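Local coordinates for IPT/TIG domain-containing protein (Bacteroides thetaiotaomicron, PDB 3TC9), which is of unknown catalytic activity but, pairing an immunoglobulin-like IPT/TIG domain with a six-bladed beta-propeller, probably serves as an auxiliary nutrient-binding protein, at residues V18-F23 / G78-S83; S24-G29 / A97-V102; M34-E39 / K65-V70; N361-I366 / A377-N382. One frame throughout, in Å; residues are numbered along the deposited sequence.

Contact 1: residues V18-F23 / G78-S83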
loop_
_atom_site.group_PDB
_atom_site.type_symbol
_atom_site.label_atom_id
_atom_site.label_comp_id
_atom_site.label_asym_id
_atom_site.label_seq_id
_atom_site.Cartn_x
_atom_site.Cartn_y
_atom_site.Cartn_z
ATOM N N VAL B 18 -31.264 -23.453 -26.048
ATOM C CA VAL B 18 -29.853 -23.126 -26.019
ATOM C C VAL B 18 -29.527 -22.922 -24.566
ATOM O O VAL B 18 -30.260 -22.205 -23.899
ATOM C CB VAL B 18 -29.467 -21.910 -26.884
ATOM C CG1 VAL B 18 -27.946 -21.733 -26.948
ATOM C CG2 VAL B 18 -30.045 -22.049 -28.283
ATOM N N VAL B 19 -28.508 -23.589 -24.039
ATOM C CA VAL B 19 -28.154 -23.444 -22.613
ATOM C C VAL B 19 -26.652 -23.562 -22.418
ATOM O O VAL B 19 -25.972 -24.178 -23.233
ATOM C CB VAL B 19 -28.900 -24.425 -21.643
ATOM C CG1 VAL B 19 -30.373 -24.066 -21.482
ATOM C CG2 VAL B 19 -28.736 -25.879 -22.063
ATOM N N ILE B 20 -26.151 -22.970 -21.329
ATOM C CA ILE B 20 -24.742 -23.059 -20.910
ATOM C C ILE B 20 -24.722 -23.993 -19.705
ATOM O O ILE B 20 -25.520 -23.792 -18.798
ATOM C CB ILE B 20 -24.089 -21.678 -20.617
ATOM C CG1 ILE B 20 -24.030 -20.788 -21.887
ATOM C CG2 ILE B 20 -22.710 -21.853 -19.999
ATOM C CD1 ILE B 20 -23.925 -19.275 -21.575
ATOM N N SER B 21 -23.896 -25.058 -19.753
ATOM C CA SER B 21 -23.753 -26.027 -18.672
ATOM C C SER B 21 -22.536 -25.675 -17.802
ATOM O O SER B 21 -22.595 -25.854 -16.588
ATOM C CB SER B 21 -23.652 -27.452 -19.206
ATOM O OG SER B 21 -22.525 -27.652 -20.039
ATOM N N GLU B 22 -21.446 -25.181 -18.408
ATOM C CA GLU B 22 -20.259 -24.761 -17.664
ATOM C C GLU B 22 -19.283 -23.975 -18.535
ATOM O O GLU B 22 -19.393 -23.951 -19.767
ATOM C CB GLU B 22 -19.524 -25.952 -16.968
ATOM C CG GLU B 22 -18.868 -26.992 -17.866
ATOM C CD GLU B 22 -18.279 -28.183 -17.131
ATOM O OE1 GLU B 22 -18.957 -28.711 -16.218
ATOM O OE2 GLU B 22 -17.150 -28.601 -17.483
ATOM N N PHE B 23 -18.335 -23.331 -17.877
ATOM C CA PHE B 23 -17.291 -22.565 -18.541
ATOM C C PHE B 23 -15.973 -22.720 -17.797
ATOM O O PHE B 23 -15.960 -22.966 -16.595
ATOM C CB PHE B 23 -17.668 -21.077 -18.709
ATOM C CG PHE B 23 -17.875 -20.288 -17.441
ATOM C CD1 PHE B 23 -16.807 -19.670 -16.807
ATOM C CD2 PHE B 23 -19.144 -20.147 -16.890
ATOM C CE1 PHE B 23 -16.994 -18.970 -15.615
ATOM C CE2 PHE B 23 -19.333 -19.419 -15.715
ATOM C CZ PHE B 23 -18.252 -18.847 -15.079
ATOM N N GLY B 78 -18.231 -10.027 -14.875
ATOM C CA GLY B 78 -18.106 -11.443 -15.180
ATOM C C GLY B 78 -19.394 -12.196 -15.477
ATOM O O GLY B 78 -19.341 -13.411 -15.641
ATOM N N ASP B 79 -20.567 -11.508 -15.540
ATOM C CA ASP B 79 -21.836 -12.178 -15.884
ATOM C C ASP B 79 -21.797 -12.550 -17.373
ATOM O O ASP B 79 -21.440 -11.715 -18.195
ATOM C CB ASP B 79 -23.090 -11.345 -15.518
ATOM C CG ASP B 79 -23.258 -10.015 -16.231
ATOM O OD1 ASP B 79 -22.437 -9.089 -15.972
ATOM O OD2 ASP B 79 -24.250 -9.870 -17.002
ATOM N N ILE B 80 -22.067 -13.818 -17.694
ATOM C CA ILE B 80 -22.000 -14.364 -19.054
ATOM C C ILE B 80 -23.394 -14.598 -19.659
ATOM O O ILE B 80 -24.181 -15.402 -19.141
ATOM C CB ILE B 80 -21.154 -15.679 -19.102
ATOM C CG1 ILE B 80 -19.725 -15.441 -18.589
ATOM C CG2 ILE B 80 -21.147 -16.293 -20.515
ATOM C CD1 ILE B 80 -19.099 -16.604 -18.082
ATOM N N LYS B 81 -23.651 -13.929 -20.798
ATOM C CA LYS B 81 -24.876 -14.058 -21.585
ATOM C C LYS B 81 -24.522 -14.581 -22.961
ATOM O O LYS B 81 -23.457 -14.259 -23.474
ATOM C CB LYS B 81 -25.609 -12.711 -21.701
ATOM C CG LYS B 81 -26.096 -12.143 -20.367
ATOM C CD LYS B 81 -26.917 -10.895 -20.615
ATOM C CE LYS B 81 -27.335 -10.195 -19.343
ATOM N NZ LYS B 81 -28.324 -10.969 -18.553
ATOM N N LEU B 82 -25.373 -15.425 -23.528
ATOM C CA LEU B 82 -25.197 -15.981 -24.875
ATOM C C LEU B 82 -26.524 -15.862 -25.655
ATOM O O LEU B 82 -27.591 -16.180 -25.125
ATOM C CB LEU B 82 -24.717 -17.451 -24.833
ATOM C CG LEU B 82 -24.509 -18.170 -26.181
ATOM C CD1 LEU B 82 -23.504 -19.261 -26.042
ATOM C CD2 LEU B 82 -25.801 -18.804 -26.688
ATOM N N SER B 83 -26.432 -15.430 -26.910
ATOM C CA SER B 83 -27.568 -15.326 -27.814
ATOM C C SER B 83 -27.220 -15.965 -29.118
ATOM O O SER B 83 -26.087 -15.815 -29.598
ATOM C CB SER B 83 -27.941 -13.862 -28.061
ATOM O OG SER B 83 -28.640 -13.291 -26.973
#

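Contact 2: residues S24-G29 / A97-V102. With EDO (1,2-ethanediol), chain S.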
loop_
_atom_site.group_PDB
_atom_site.type_symbol
_atom_site.label_atom_id
_atom_site.label_comp_id
_atom_site.label_asym_id
_atom_site.label_seq_id
_atom_site.Cartn_x
_atom_site.Cartn_y
_atom_site.Cartn_z
ATOM N N SER B 24 -14.864 -22.537 -18.514
ATOM C CA SER B 24 -13.527 -22.588 -17.937
ATOM C C SER B 24 -12.563 -21.693 -18.744
ATOM O O SER B 24 -12.731 -21.582 -19.951
ATOM C CB SER B 24 -13.020 -24.024 -17.865
ATOM O OG SER B 24 -12.598 -24.522 -19.125
ATOM N N PRO B 25 -11.531 -21.076 -18.106
ATOM C CA PRO B 25 -11.269 -21.070 -16.658
ATOM C C PRO B 25 -12.281 -20.184 -15.941
ATOM O O PRO B 25 -12.903 -19.302 -16.575
ATOM C CB PRO B 25 -9.840 -20.528 -16.561
ATOM C CG PRO B 25 -9.713 -19.606 -17.749
ATOM C CD PRO B 25 -10.583 -20.209 -18.836
ATOM N N LYS B 26 -12.445 -20.421 -14.611
ATOM C CA LYS B 26 -13.387 -19.680 -13.776
ATOM C C LYS B 26 -12.853 -18.270 -13.463
ATOM O O LYS B 26 -13.615 -17.372 -13.110
ATOM C CB LYS B 26 -13.684 -20.453 -12.473
ATOM C CG LYS B 26 -14.485 -21.769 -12.659
ATOM C CD LYS B 26 -15.996 -21.549 -12.764
ATOM C CE LYS B 26 -16.703 -22.775 -13.275
ATOM N NZ LYS B 26 -17.962 -22.412 -13.975
ATOM N N GLU B 27 -11.547 -18.087 -13.638
ATOM C CA GLU B 27 -10.777 -16.887 -13.330
ATOM C C GLU B 27 -9.833 -16.522 -14.475
ATOM O O GLU B 27 -9.343 -17.402 -15.195
ATOM C CB GLU B 27 -9.950 -17.176 -12.060
ATOM C CG GLU B 27 -9.796 -15.989 -11.125
ATOM C CD GLU B 27 -9.622 -16.366 -9.665
ATOM O OE1 GLU B 27 -8.474 -16.298 -9.167
ATOM O OE2 GLU B 27 -10.631 -16.736 -9.019
ATOM N N GLY B 28 -9.556 -15.227 -14.590
ATOM C CA GLY B 28 -8.662 -14.656 -15.591
ATOM C C GLY B 28 -8.866 -13.160 -15.702
ATOM O O GLY B 28 -9.298 -12.522 -14.754
ATOM N N GLY B 29 -8.581 -12.616 -16.863
ATOM C CA GLY B 29 -8.750 -11.208 -17.163
ATOM C C GLY B 29 -8.860 -10.993 -18.652
ATOM O O GLY B 29 -9.288 -11.888 -19.396
ATOM N N ALA B 97 -25.218 -17.884 -18.037
ATOM C CA ALA B 97 -24.478 -18.797 -17.162
ATOM C C ALA B 97 -24.926 -18.598 -15.702
ATOM O O ALA B 97 -25.309 -17.482 -15.335
ATOM C CB ALA B 97 -22.987 -18.550 -17.296
ATOM N N ASN B 98 -24.889 -19.662 -14.869
ATOM C CA ASN B 98 -25.282 -19.534 -13.459
ATOM C C ASN B 98 -24.215 -18.859 -12.598
ATOM O O ASN B 98 -24.530 -18.248 -11.578
ATOM C CB ASN B 98 -25.594 -20.886 -12.848
ATOM C CG ASN B 98 -26.871 -21.472 -13.328
ATOM O OD1 ASN B 98 -26.886 -22.587 -13.849
ATOM N ND2 ASN B 98 -27.959 -20.727 -13.175
ATOM N N GLU B 99 -22.958 -19.024 -12.976
ATOM C CA GLU B 99 -21.828 -18.458 -12.251
ATOM C C GLU B 99 -21.221 -17.295 -13.020
ATOM O O GLU B 99 -21.262 -17.250 -14.246
ATOM C CB GLU B 99 -20.753 -19.527 -12.017
ATOM C CG GLU B 99 -21.072 -20.541 -10.946
ATOM C CD GLU B 99 -19.835 -21.220 -10.404
ATOM O OE1 GLU B 99 -19.419 -22.233 -11.007
ATOM O OE2 GLU B 99 -19.264 -20.729 -9.404
ATOM N N LYS B 100 -20.633 -16.371 -12.298
ATOM C CA LYS B 100 -19.932 -15.223 -12.859
ATOM C C LYS B 100 -18.452 -15.553 -13.015
ATOM O O LYS B 100 -17.901 -16.278 -12.187
ATOM C CB LYS B 100 -20.107 -14.000 -11.936
ATOM C CG LYS B 100 -21.508 -13.418 -11.922
ATOM C CD LYS B 100 -21.547 -12.180 -11.016
ATOM C CE LYS B 100 -22.910 -11.514 -10.980
ATOM N NZ LYS B 100 -23.055 -10.446 -12.015
ATOM N N PHE B 101 -17.813 -15.038 -14.077
ATOM C CA PHE B 101 -16.374 -15.179 -14.318
ATOM C C PHE B 101 -15.627 -14.194 -13.374
ATOM O O PHE B 101 -16.088 -13.060 -13.187
ATOM C CB PHE B 101 -16.068 -14.900 -15.803
ATOM C CG PHE B 101 -14.613 -14.768 -16.170
ATOM C CD1 PHE B 101 -13.830 -15.894 -16.394
ATOM C CD2 PHE B 101 -14.020 -13.513 -16.294
ATOM C CE1 PHE B 101 -12.474 -15.766 -16.727
ATOM C CE2 PHE B 101 -12.679 -13.386 -16.650
ATOM C CZ PHE B 101 -11.923 -14.510 -16.868
ATOM N N VAL B 102 -14.490 -14.616 -12.799
ATOM C CA VAL B 102 -13.754 -13.761 -11.851
ATOM C C VAL B 102 -12.637 -13.034 -12.601
ATOM O O VAL B 102 -11.666 -13.635 -13.055
ATOM C CB VAL B 102 -13.286 -14.541 -10.581
ATOM C CG1 VAL B 102 -12.580 -13.615 -9.579
ATOM C CG2 VAL B 102 -14.484 -15.212 -9.910
HETATM C C1 EDO S . -9.518 -22.108 -13.329
HETATM O O1 EDO S . -9.455 -20.886 -12.558
HETATM C C2 EDO S . -10.791 -22.895 -13.022
HETATM O O2 EDO S . -11.347 -23.476 -14.212
#

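Contact 3: residues M34-E39 / K65-V70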
loop_
_atom_site.group_PDB
_atom_site.type_symbol
_atom_site.label_atom_id
_atom_site.label_comp_id
_atom_site.label_asym_id
_atom_site.label_seq_id
_atom_site.Cartn_x
_atom_site.Cartn_y
_atom_site.Cartn_z
HETATM N N MSE B 34 -11.663 -18.335 -23.158
HETATM C CA MSE B 34 -12.663 -19.078 -22.399
HETATM C C MSE B 34 -13.259 -20.221 -23.231
HETATM O O MSE B 34 -13.444 -20.089 -24.423
HETATM C CB MSE B 34 -13.768 -18.118 -21.915
HETATM C CG MSE B 34 -14.874 -18.801 -21.127
HETATM SE SE MSE B 34 -16.334 -17.595 -20.780
HETATM C CE MSE B 34 -15.495 -16.560 -19.294
ATOM N N LEU B 35 -13.572 -21.318 -22.571
ATOM C CA LEU B 35 -14.226 -22.480 -23.156
ATOM C C LEU B 35 -15.617 -22.638 -22.531
ATOM O O LEU B 35 -15.723 -22.881 -21.328
ATOM C CB LEU B 35 -13.365 -23.751 -22.932
ATOM C CG LEU B 35 -14.008 -25.136 -23.186
ATOM C CD1 LEU B 35 -14.575 -25.256 -24.590
ATOM C CD2 LEU B 35 -12.982 -26.255 -22.915
ATOM N N LEU B 36 -16.674 -22.481 -23.347
ATOM C CA LEU B 36 -18.047 -22.672 -22.889
ATOM C C LEU B 36 -18.570 -24.043 -23.279
ATOM O O LEU B 36 -18.459 -24.431 -24.438
ATOM C CB LEU B 36 -18.998 -21.622 -23.488
ATOM C CG LEU B 36 -19.061 -20.217 -22.911
ATOM C CD1 LEU B 36 -20.149 -19.412 -23.658
ATOM C CD2 LEU B 36 -19.449 -20.227 -21.463
ATOM N N TYR B 37 -19.201 -24.734 -22.348
ATOM C CA TYR B 37 -19.880 -25.991 -22.616
ATOM C C TYR B 37 -21.377 -25.745 -22.568
ATOM O O TYR B 37 -21.848 -24.881 -21.831
ATOM C CB TYR B 37 -19.486 -27.091 -21.612
ATOM C CG TYR B 37 -18.191 -27.809 -21.902
ATOM C CD1 TYR B 37 -17.550 -27.669 -23.128
ATOM C CD2 TYR B 37 -17.595 -28.624 -20.945
ATOM C CE1 TYR B 37 -16.314 -28.274 -23.373
ATOM C CE2 TYR B 37 -16.391 -29.284 -21.203
ATOM C CZ TYR B 37 -15.752 -29.103 -22.421
ATOM O OH TYR B 37 -14.570 -29.741 -22.699
ATOM N N GLY B 38 -22.122 -26.508 -23.333
ATOM C CA GLY B 38 -23.565 -26.376 -23.324
ATOM C C GLY B 38 -24.241 -27.218 -24.369
ATOM O O GLY B 38 -23.763 -28.296 -24.727
ATOM N N GLU B 39 -25.398 -26.739 -24.807
ATOM C CA GLU B 39 -26.257 -27.396 -25.789
ATOM C C GLU B 39 -26.710 -26.441 -26.883
ATOM O O GLU B 39 -27.091 -25.307 -26.580
ATOM C CB GLU B 39 -27.540 -27.931 -25.097
ATOM C CG GLU B 39 -27.341 -28.820 -23.884
ATOM C CD GLU B 39 -27.615 -30.284 -24.144
ATOM O OE1 GLU B 39 -28.804 -30.651 -24.309
ATOM O OE2 GLU B 39 -26.638 -31.067 -24.163
ATOM N N LYS B 65 -21.711 -28.287 -29.062
ATOM C CA LYS B 65 -21.763 -28.542 -27.603
ATOM C C LYS B 65 -20.727 -27.699 -26.845
ATOM O O LYS B 65 -20.729 -27.644 -25.614
ATOM C CB LYS B 65 -21.532 -30.037 -27.280
ATOM C CG LYS B 65 -22.639 -31.004 -27.754
ATOM C CD LYS B 65 -23.732 -31.326 -26.704
ATOM C CE LYS B 65 -24.814 -32.235 -27.275
ATOM N NZ LYS B 65 -26.201 -31.826 -26.884
ATOM N N SER B 66 -19.851 -27.040 -27.586
ATOM C CA SER B 66 -18.814 -26.183 -27.037
ATOM C C SER B 66 -18.484 -25.029 -27.985
ATOM O O SER B 66 -18.770 -25.079 -29.191
ATOM C CB SER B 66 -17.543 -26.985 -26.741
ATOM O OG SER B 66 -17.034 -27.542 -27.939
ATOM N N LEU B 67 -17.928 -23.982 -27.407
ATOM C CA LEU B 67 -17.422 -22.832 -28.120
ATOM C C LEU B 67 -16.271 -22.207 -27.337
ATOM O O LEU B 67 -16.161 -22.366 -26.128
ATOM C CB LEU B 67 -18.502 -21.783 -28.478
ATOM C CG LEU B 67 -19.146 -20.965 -27.381
ATOM C CD1 LEU B 67 -18.280 -19.730 -27.005
ATOM C CD2 LEU B 67 -20.483 -20.524 -27.831
ATOM N N TYR B 68 -15.437 -21.478 -28.054
ATOM C CA TYR B 68 -14.344 -20.690 -27.538
ATOM C C TYR B 68 -14.657 -19.213 -27.768
ATOM O O TYR B 68 -15.122 -18.828 -28.845
ATOM C CB TYR B 68 -13.038 -21.067 -28.251
ATOM C CG TYR B 68 -12.314 -22.293 -27.743
ATOM C CD1 TYR B 68 -11.682 -22.290 -26.501
ATOM C CD2 TYR B 68 -12.134 -23.404 -28.561
ATOM C CE1 TYR B 68 -10.956 -23.393 -26.055
ATOM C CE2 TYR B 68 -11.391 -24.505 -28.137
ATOM C CZ TYR B 68 -10.813 -24.503 -26.879
ATOM O OH TYR B 68 -10.108 -25.615 -26.459
ATOM N N CYS B 69 -14.412 -18.389 -26.761
ATOM C CA CYS B 69 -14.537 -16.945 -26.900
ATOM C C CYS B 69 -13.373 -16.290 -26.133
ATOM O O CYS B 69 -12.629 -16.989 -25.438
ATOM C CB CYS B 69 -15.906 -16.442 -26.446
ATOM S SG CYS B 69 -16.263 -16.759 -24.711
ATOM N N VAL B 70 -13.166 -14.984 -26.317
ATOM C CA VAL B 70 -12.043 -14.274 -25.693
ATOM C C VAL B 70 -12.610 -13.216 -24.758
ATOM O O VAL B 70 -13.467 -12.437 -25.180
ATOM C CB VAL B 70 -11.093 -13.687 -26.779
ATOM C CG1 VAL B 70 -9.882 -12.989 -26.152
ATOM C CG2 VAL B 70 -10.627 -14.784 -27.736
#

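Contact 4: residues N361-I366 / A377-N382. With EDO (1,2-ethanediol), chain V.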
loop_
_atom_site.group_PDB
_atom_site.type_symbol
_atom_site.label_atom_id
_atom_site.label_comp_id
_atom_site.label_asym_id
_atom_site.label_seq_id
_atom_site.Cartn_x
_atom_site.Cartn_y
_atom_site.Cartn_z
ATOM N N ASN B 361 16.885 1.957 -25.289
ATOM C CA ASN B 361 16.358 0.612 -25.190
ATOM C C ASN B 361 14.836 0.670 -25.299
ATOM O O ASN B 361 14.180 -0.385 -25.344
ATOM C CB ASN B 361 16.817 -0.052 -23.895
ATOM C CG ASN B 361 18.216 -0.612 -23.997
ATOM O OD1 ASN B 361 18.683 -1.016 -25.060
ATOM N ND2 ASN B 361 18.909 -0.662 -22.886
ATOM N N HIS B 362 14.283 1.917 -25.359
ATOM C CA HIS B 362 12.842 2.256 -25.509
ATOM C C HIS B 362 11.950 1.541 -24.480
ATOM O O HIS B 362 10.888 1.006 -24.817
ATOM C CB HIS B 362 12.361 1.955 -26.938
ATOM C CG HIS B 362 13.242 2.578 -27.964
ATOM N ND1 HIS B 362 13.154 3.914 -28.260
ATOM C CD2 HIS B 362 14.253 2.037 -28.684
ATOM C CE1 HIS B 362 14.083 4.145 -29.173
ATOM N NE2 HIS B 362 14.764 3.041 -29.458
ATOM N N CYS B 363 12.367 1.560 -23.226
ATOM C CA CYS B 363 11.605 0.872 -22.177
ATOM C C CYS B 363 11.797 1.531 -20.804
ATOM O O CYS B 363 12.568 2.491 -20.656
ATOM C CB CYS B 363 11.981 -0.610 -22.138
ATOM S SG CYS B 363 13.712 -0.915 -21.756
ATOM N N ILE B 364 11.030 1.042 -19.828
ATOM C CA ILE B 364 11.090 1.463 -18.433
ATOM C C ILE B 364 11.730 0.326 -17.676
ATOM O O ILE B 364 11.291 -0.828 -17.798
ATOM C CB ILE B 364 9.709 1.868 -17.817
ATOM C CG1 ILE B 364 8.876 2.832 -18.700
ATOM C CG2 ILE B 364 9.880 2.407 -16.384
ATOM C CD1 ILE B 364 9.569 4.226 -19.117
ATOM N N ARG B 365 12.762 0.643 -16.905
ATOM C CA ARG B 365 13.480 -0.352 -16.109
ATOM C C ARG B 365 13.183 -0.157 -14.635
ATOM O O ARG B 365 12.691 0.891 -14.247
ATOM C CB ARG B 365 15.001 -0.274 -16.366
ATOM C CG ARG B 365 15.413 -0.146 -17.840
ATOM C CD ARG B 365 15.322 -1.404 -18.681
ATOM N NE ARG B 365 16.116 -2.521 -18.167
ATOM C CZ ARG B 365 17.390 -2.755 -18.450
ATOM N NH1 ARG B 365 18.064 -1.932 -19.237
ATOM N NH2 ARG B 365 18.000 -3.811 -17.944
ATOM N N ILE B 366 13.415 -1.191 -13.827
ATOM C CA ILE B 366 13.284 -1.126 -12.378
ATOM C C ILE B 366 14.614 -1.517 -11.750
ATOM O O ILE B 366 15.124 -2.575 -12.054
ATOM C CB ILE B 366 12.131 -2.011 -11.777
ATOM C CG1 ILE B 366 10.799 -1.904 -12.575
ATOM C CG2 ILE B 366 11.950 -1.735 -10.271
ATOM C CD1 ILE B 366 9.877 -3.011 -12.293
ATOM N N ALA B 377 8.215 -2.054 -18.725
ATOM C CA ALA B 377 7.317 -1.807 -19.853
ATOM C C ALA B 377 8.064 -1.410 -21.074
ATOM O O ALA B 377 9.100 -0.770 -20.981
ATOM C CB ALA B 377 6.323 -0.704 -19.501
ATOM N N GLY B 378 7.512 -1.775 -22.223
ATOM C CA GLY B 378 8.105 -1.457 -23.513
ATOM C C GLY B 378 8.647 -2.689 -24.180
ATOM O O GLY B 378 8.636 -3.780 -23.593
ATOM N N ARG B 379 9.129 -2.504 -25.432
ATOM C CA ARG B 379 9.712 -3.538 -26.275
ATOM C C ARG B 379 8.686 -4.646 -26.617
ATOM O O ARG B 379 9.067 -5.759 -26.927
ATOM C CB ARG B 379 11.008 -4.129 -25.649
ATOM C CG ARG B 379 12.032 -3.067 -25.280
ATOM C CD ARG B 379 13.218 -3.646 -24.560
ATOM N NE ARG B 379 14.058 -4.479 -25.432
ATOM C CZ ARG B 379 15.069 -4.024 -26.160
ATOM N NH1 ARG B 379 15.366 -2.733 -26.163
ATOM N NH2 ARG B 379 15.793 -4.857 -26.892
ATOM N N GLY B 380 7.405 -4.305 -26.637
ATOM C CA GLY B 380 6.353 -5.236 -27.031
ATOM C C GLY B 380 6.239 -5.331 -28.538
ATOM O O GLY B 380 7.038 -4.727 -29.265
ATOM N N SER B 381 5.246 -6.099 -29.019
ATOM C CA SER B 381 4.923 -6.266 -30.442
ATOM C C SER B 381 6.118 -6.648 -31.318
ATOM O O SER B 381 6.213 -6.207 -32.475
ATOM C CB SER B 381 4.302 -4.991 -31.010
ATOM O OG SER B 381 3.256 -4.465 -30.213
ATOM N N ASN B 382 7.019 -7.474 -30.779
ATOM C CA ASN B 382 8.172 -7.996 -31.517
ATOM C C ASN B 382 9.103 -6.841 -32.028
ATOM O O ASN B 382 9.747 -6.945 -33.081
ATOM C CB ASN B 382 7.672 -8.918 -32.670
ATOM C CG ASN B 382 8.685 -9.943 -33.113
ATOM O OD1 ASN B 382 9.292 -10.657 -32.290
ATOM N ND2 ASN B 382 8.889 -10.040 -34.431
HETATM C C1 EDO V . 21.162 -1.421 -27.710
HETATM O O1 EDO V . 21.139 -0.970 -26.347
HETATM C C2 EDO V . 21.226 -2.945 -27.755
HETATM O O2 EDO V . 22.583 -3.380 -27.611
HETATM O O HOH W 1 17.715 -1.910 -27.902
HETATM O O HOH W 2 9.411 0.026 -26.618
#

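Contact 1: residues V18-F23 / G78-S83
V18, I20 and F23 look onto I80 and L82 across a gap in which strands 19-23 and 80-83 come within 8.4 Å, axis to axis, with N-to-C directions 139° apart, a spacing bridged by side chains rather than by backbone pairing. At F23 the evidence for a CH-pi contact is direct: I80 CD1 stands 3.6 Å from the ring centroid and only 8° off the normal. It is well centred, with all six ring carbons at nearly equal range. F23 CG lies between the backbone N and the carbonyl carbon (chi1 63°), on the side of I80 CD1. This is the interior of an immunoglobulin-like sandwich of the IPT/TIG type, and a classic beta bulge shapes it: S21 and E22 both face Y37 of strand 33-39, which lets I20 and F23, three residues apart, point to the same inner side. I20 extends CD1 to within 3.8 Å of L82 CB, and the same methyl is 4.2 Å from I80 CG2. At the far end V18 CG1 touches L82 CD2 at 3.6 Å, the two side chains crossing at about a right angle. T95 of strand 91-96 packs against both I20 and L82, and A93 against V18.

Contact 2: residues S24-G29 / A97-V102
K26 and V102 are joined through their backbones, V102 N giving its hydrogen to K26 O at 2.9 Å with an N-H...O angle of 169°. The carbonyl of V102 is used in turn: G28 N reaches V102 O at 3.1 Å (154°), and E27 CA adds a C-H...O contact to the same oxygen at 3.4 Å. The two N-H bonds, on either side of E27, make E27 and V102 a parallel bridge, with their side chains side by side. K26 N has a weak bond to O2 of a 1,2-ethanediol, which probably came from the crystallisation liquor. K26 NZ forms a long, weak salt bridge with E99 OE1 at 3.3 Å, the chains crossing at about a right angle, and a cation-pi contact with F23. F101, its CG anti to the backbone N (chi1 170°), runs alongside 25-29; its ring meets P25 O at the edge, CD1 to O 3.5 Å, and CZ comes within 3.4 Å of G28 N. A side chain on G28 would be tight against that ring. V102 also packs on S349 of the second subunit. The polar hold thus probably rests more on the two backbone bonds than on the weak ion pair, with F101 supplying nonpolar packing.

Contact 3: residues M34-E39 / K65-V70
L67 O is gripped from strand 34-39 by two neighbouring residues: L36 N donates to it at 2.8 Å, while L35 CA brings a C-H to the same oxygen at 3.5 Å. The reverse bond, L67 N to L36 O, is 3.0 Å and completes the ring of a hydrogen-bonded pair. M34 and C69 form a second such pair, M34 N lying 2.8 Å from C69 O, and G38 N bonds to K65 O beyond. These are adjacent antiparallel strands of the IPT/TIG immunoglobulin-like domain, and their two faces differ. On the inner face selenomethionine M34 packs on I80 of strand 80-85, L36 and L67 pack on L82, and C69 SG lies against M34 CB. Here L36 and L67 lie side by side, with L36 CD1 3.8 Å from L67 CD1. L67 CG is placed between the backbone N and the carbonyl carbon (chi1 69°). An alanine at L67 would probably leave L36 CD1 without its partner and open a gap beside L82 and F41. On the other face L35 CD1 sits over one face of the Y68 ring, and Y37 CD1, at its ring edge, meets S66 CB at 3.7 Å. At the end of the ladder K65 NZ makes a salt bridge to E39 OE2 at 2.9 Å, meeting the oxygen from above the carboxylate plane, 66° out of it.

Contact 4: residues N361-I366 / A377-N382
I364 and A377 supply the backbone hydrogen bonds: I364 N to A377 O is 2.9 Å with an N-H...O angle of 165°, whereas the return bond from A377 N to I364 O is weak at 3.4 Å. The side-chain bond belongs to R379, whose NH1 donates to N361 O at 2.8 Å; that oxygen lies only 9° out of the guanidinium plane, and with an N-H...O angle of 149° the bond is somewhat bent. Water 1 couples the same R379 NH1, 3.0 Å from the water oxygen, to N361 OD1. N361 OD1 also receives a bond from 1,2-ethanediol, while its ND2 is taken by D358 and D320. In nonpolar packing, R379 CD rests against C363 SG at 3.9 Å, and I364 CG1 lies 4.4 Å from A377 CB. The backbone is crowded here: C363 CB approaches A377 O to 3.1 Å, and G378 passes so near H362 O and C363 CA that a CB would collide with both. W321 adds a cation-pi contact to R379. An alanine in place of R379 would probably leave N361 O without its guanidinium donor and water 1 without one of its anchors. Strand 363-367 runs between strands 352-358 and 372-376 of one propeller blade, and at A377 the chain turns its corner, G378 bonding on to L392 near strand 390-391 of another sheet.

How the contacts relate
Contacts 1, 2 and 3 belong to the IPT/TIG domain, whereas contact 4 lies in the propeller, its nearest atoms about 16 Å from those of contact 3. Strand 19-28 serves both contact 1 and contact 2, and its neighbour 33-39 carries contact 3, E22 O and Y37 N joining contacts 1 and 3 at 2.7 Å. Chemistry follows place: contact 1 is buried and purely nonpolar, contact 3 is a partly buried backbone ladder with one nonpolar and one more polar face, and contact 2, at the surface, combines a short parallel bridge with a weak ion pair. Contact 4 is buried as well, yet it combines a backbone pair with an arginine-to-carbonyl bond and a bridging water where contact 1 uses methyls.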